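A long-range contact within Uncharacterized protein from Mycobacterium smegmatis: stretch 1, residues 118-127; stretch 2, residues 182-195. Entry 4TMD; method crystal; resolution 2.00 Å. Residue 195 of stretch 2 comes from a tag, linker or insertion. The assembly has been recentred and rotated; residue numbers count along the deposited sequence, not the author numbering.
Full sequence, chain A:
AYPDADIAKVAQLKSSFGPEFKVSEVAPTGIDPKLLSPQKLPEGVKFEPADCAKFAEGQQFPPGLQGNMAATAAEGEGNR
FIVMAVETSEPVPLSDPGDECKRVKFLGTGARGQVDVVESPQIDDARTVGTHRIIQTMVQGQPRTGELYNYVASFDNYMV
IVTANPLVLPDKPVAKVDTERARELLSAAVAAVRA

Stretch 1 (118-127) VESPQIDDAR
Stretch 2, residues 182-195: ARELLSAAVAAVRA

An irregular, extended segment, residues 118-127, lies along one side of a helix that spans 182-194 and begins earlier in the chain; the two bury 474 Å² between them. Both run the same way in register: CA of Pro-121 is 6.3 Å from CA of Arg-183, and CA of Ile-123 is 6.6 Å from CA of Ser-187. Successive helical turns thus present Arg-183, Leu-186 with Ser-187, Val-190 and Arg-194. In the segment, Pro-121 (phi/psi -75/151) and Ile-123 (-129/126) point their CA-to-CB bonds toward the helix, while that of Gln-122 points away. Pro-121, C-gamma endo, sets CG 3.7 Å from Leu-186 CD2 and 3.7 Å from Ser-187 OG. Ile-123 is m,t, which extends CD1 to 3.9 Å from Leu-186 CG; its CG2 packs 3.8 Å from Val-190 CG1. Leu-186 (t,p) and Val-190 (t) supply the apolar floor.

Polar contacts close both ends. Arg-183 (m,t,m, chi4 -94°) folds back so that Glu-119 OE1 lies over one guanidinium face, 3.9 Å from Arg-183 NH2: a long salt bridge of charges only, with no N-H aimed at the oxygen. Glu-119 is t,t with chi3 65°. Water 1 donates to Glu-119 O (2.6 Å) and accepts from Arg-183 NH1 (3.0 Å). Midway, water 2 donates to Gln-122 O (2.6 Å) and lies 2.8 Å from Ser-187 OG, whose chi1 is m.

Beyond Ile-123 the segment makes a type II turn to Ala-126, with Asp-124 at -53/128 and Asp-125 at 57/36, closed by a weak bond from Ala-126 N to Ile-123 O (3.1 Å). Arg-194, m,t,t with chi4 174°, stretches out to this turn, and its NH2 (2.6 Å) and NH1 (2.9 Å) both donate to Asp-124 O at the guanidinium edge. Asp-125 O is 3.0 Å from Arg-194 NH2, but the angle is too poor for a hydrogen bond.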

# COMPACT_ATOMS: atom_id res chain seq x y z
N VAL A 118 6.87 6.75 -6.92
CA VAL A 118 6.04 7.79 -7.51
C VAL A 118 5.73 8.83 -6.44
O VAL A 118 5.97 8.62 -5.25
CB VAL A 118 4.72 7.23 -8.10
CG1 VAL A 118 4.98 6.31 -9.31
CG2 VAL A 118 3.95 6.48 -7.04
N GLU A 119 5.20 9.96 -6.87
CA GLU A 119 4.81 11.05 -5.97
C GLU A 119 3.88 10.57 -4.85
O GLU A 119 2.91 9.86 -5.11
CB GLU A 119 4.15 12.15 -6.80
CG GLU A 119 3.57 13.32 -6.04
CD GLU A 119 2.86 14.31 -6.97
OE1 GLU A 119 1.84 13.94 -7.59
OE2 GLU A 119 3.33 15.46 -7.08
N SER A 120 4.20 10.96 -3.61
CA SER A 120 3.31 10.74 -2.46
C SER A 120 3.13 12.03 -1.65
O SER A 120 4.00 12.89 -1.65
CB SER A 120 3.85 9.62 -1.57
OG SER A 120 5.16 9.93 -1.12
N PRO A 121 1.99 12.18 -0.95
CA PRO A 121 1.71 13.51 -0.39
C PRO A 121 2.54 13.87 0.84
O PRO A 121 2.94 12.99 1.62
CB PRO A 121 0.23 13.41 0.00
CG PRO A 121 0.03 11.93 0.28
CD PRO A 121 0.86 11.26 -0.78
N GLN A 122 2.77 15.17 1.02
CA GLN A 122 3.37 15.67 2.24
C GLN A 122 2.35 15.50 3.35
O GLN A 122 1.22 15.96 3.21
CB GLN A 122 3.76 17.15 2.12
CG GLN A 122 4.49 17.70 3.35
CD GLN A 122 4.89 19.15 3.18
OE1 GLN A 122 5.84 19.48 2.46
NE2 GLN A 122 4.14 20.05 3.82
N ILE A 123 2.75 14.86 4.43
CA ILE A 123 1.89 14.75 5.60
C ILE A 123 2.66 15.17 6.84
O ILE A 123 3.74 14.65 7.11
CB ILE A 123 1.35 13.32 5.80
CG1 ILE A 123 0.43 12.91 4.64
CG2 ILE A 123 0.58 13.22 7.15
CD1 ILE A 123 -0.15 11.51 4.78
N ASP A 124 2.11 16.13 7.58
CA ASP A 124 2.80 16.67 8.76
C ASP A 124 3.24 15.60 9.74
O ASP A 124 2.44 14.74 10.15
CB ASP A 124 1.90 17.68 9.48
CG ASP A 124 1.70 18.95 8.67
OD1 ASP A 124 2.57 19.27 7.82
OD2 ASP A 124 0.67 19.64 8.87
N ASP A 125 4.52 15.65 10.10
CA ASP A 125 5.11 14.75 11.08
C ASP A 125 4.94 13.29 10.68
O ASP A 125 4.71 12.43 11.53
CB ASP A 125 4.50 14.99 12.45
CG ASP A 125 4.73 16.40 12.94
OD1 ASP A 125 5.91 16.86 12.89
OD2 ASP A 125 3.75 17.06 13.34
N ALA A 126 5.02 13.02 9.39
CA ALA A 126 4.97 11.66 8.89
C ALA A 126 5.93 11.56 7.72
O ALA A 126 6.24 12.57 7.08
CB ALA A 126 3.53 11.29 8.45
N ARG A 127 6.45 10.36 7.48
CA ARG A 127 7.20 10.12 6.26
C ARG A 127 6.26 9.38 5.32
O ARG A 127 5.53 8.49 5.75
CB ARG A 127 8.47 9.29 6.52
CG ARG A 127 9.63 10.09 7.12
CD ARG A 127 10.73 9.14 7.55
NE ARG A 127 10.22 8.20 8.56
CZ ARG A 127 10.80 7.05 8.90
NH1 ARG A 127 11.92 6.65 8.30
NH2 ARG A 127 10.23 6.30 9.83
N ALA A 182 -6.24 7.97 -4.39
CA ALA A 182 -5.40 7.19 -3.47
C ALA A 182 -4.59 8.11 -2.57
O ALA A 182 -4.52 7.89 -1.37
CB ALA A 182 -4.47 6.25 -4.25
N ARG A 183 -3.95 9.12 -3.13
CA ARG A 183 -3.11 10.00 -2.31
C ARG A 183 -3.96 10.79 -1.31
O ARG A 183 -3.57 11.00 -0.16
CB ARG A 183 -2.28 10.95 -3.19
CG ARG A 183 -1.19 10.23 -4.03
CD ARG A 183 -0.26 11.22 -4.71
NE ARG A 183 -1.00 12.19 -5.52
CZ ARG A 183 -1.23 12.06 -6.83
NH1 ARG A 183 -0.79 11.00 -7.49
NH2 ARG A 183 -1.92 12.99 -7.47
N GLU A 184 -5.15 11.22 -1.73
CA GLU A 184 -6.04 11.92 -0.79
C GLU A 184 -6.55 10.98 0.29
O GLU A 184 -6.69 11.39 1.46
CB GLU A 184 -7.20 12.57 -1.53
CG GLU A 184 -6.70 13.64 -2.50
CD GLU A 184 -7.77 14.19 -3.41
OE1 GLU A 184 -8.93 13.73 -3.34
OE2 GLU A 184 -7.43 15.10 -4.21
N LEU A 185 -6.82 9.73 -0.06
CA LEU A 185 -7.19 8.76 0.96
C LEU A 185 -6.09 8.60 2.02
O LEU A 185 -6.39 8.40 3.19
CB LEU A 185 -7.50 7.38 0.35
CG LEU A 185 -8.86 7.24 -0.35
CD1 LEU A 185 -8.92 5.89 -1.05
CD2 LEU A 185 -9.99 7.36 0.67
N LEU A 186 -4.82 8.67 1.61
CA LEU A 186 -3.73 8.52 2.57
C LEU A 186 -3.73 9.67 3.57
O LEU A 186 -3.64 9.47 4.78
CB LEU A 186 -2.39 8.44 1.86
CG LEU A 186 -1.20 8.33 2.82
CD1 LEU A 186 -1.13 6.94 3.45
CD2 LEU A 186 0.11 8.69 2.11
N SER A 187 -3.83 10.89 3.06
CA SER A 187 -3.87 12.05 3.94
C SER A 187 -5.08 12.02 4.85
O SER A 187 -4.99 12.33 6.05
CB SER A 187 -3.87 13.33 3.10
OG SER A 187 -2.69 13.40 2.34
N ALA A 188 -6.22 11.64 4.30
CA ALA A 188 -7.45 11.63 5.07
C ALA A 188 -7.40 10.56 6.16
O ALA A 188 -7.86 10.79 7.28
CB ALA A 188 -8.67 11.43 4.16
N ALA A 189 -6.82 9.40 5.83
CA ALA A 189 -6.76 8.29 6.78
C ALA A 189 -5.84 8.63 7.95
O ALA A 189 -6.12 8.27 9.09
CB ALA A 189 -6.27 7.03 6.09
N VAL A 190 -4.72 9.28 7.65
CA VAL A 190 -3.78 9.64 8.69
C VAL A 190 -4.45 10.64 9.62
O VAL A 190 -4.35 10.51 10.84
CB VAL A 190 -2.47 10.20 8.11
CG1 VAL A 190 -1.65 10.90 9.19
CG2 VAL A 190 -1.64 9.08 7.49
N ALA A 191 -5.18 11.59 9.06
CA ALA A 191 -5.85 12.60 9.89
C ALA A 191 -6.96 11.96 10.72
O ALA A 191 -7.19 12.34 11.87
CB ALA A 191 -6.40 13.74 9.01
N ALA A 192 -7.65 10.98 10.15
CA ALA A 192 -8.71 10.29 10.88
C ALA A 192 -8.14 9.45 12.03
O ALA A 192 -8.65 9.50 13.16
CB ALA A 192 -9.53 9.41 9.93
N VAL A 193 -7.10 8.68 11.74
CA VAL A 193 -6.46 7.82 12.75
C VAL A 193 -5.85 8.65 13.88
O VAL A 193 -5.97 8.30 15.05
CB VAL A 193 -5.37 6.93 12.11
CG1 VAL A 193 -4.49 6.26 13.18
CG2 VAL A 193 -6.02 5.86 11.23
N ARG A 194 -5.22 9.77 13.55
CA ARG A 194 -4.54 10.56 14.57
C ARG A 194 -5.48 11.23 15.56
O ARG A 194 -5.12 11.40 16.72
CB ARG A 194 -3.67 11.64 13.93
CG ARG A 194 -2.38 11.14 13.37
CD ARG A 194 -1.75 12.23 12.58
NE ARG A 194 -0.33 12.05 12.40
CZ ARG A 194 0.41 12.83 11.64
NH1 ARG A 194 -0.16 13.83 10.98
NH2 ARG A 194 1.71 12.61 11.51
N ALA A 195 -6.68 11.60 15.13
CA ALA A 195 -7.53 12.39 16.02
C ALA A 195 -9.01 12.14 15.78
O ALA A 195 -9.85 12.90 16.28
CB ALA A 195 -7.22 13.89 15.86
O HOH W 1 1.49 9.12 -7.14
O HOH W 2 -1.33 15.72 3.27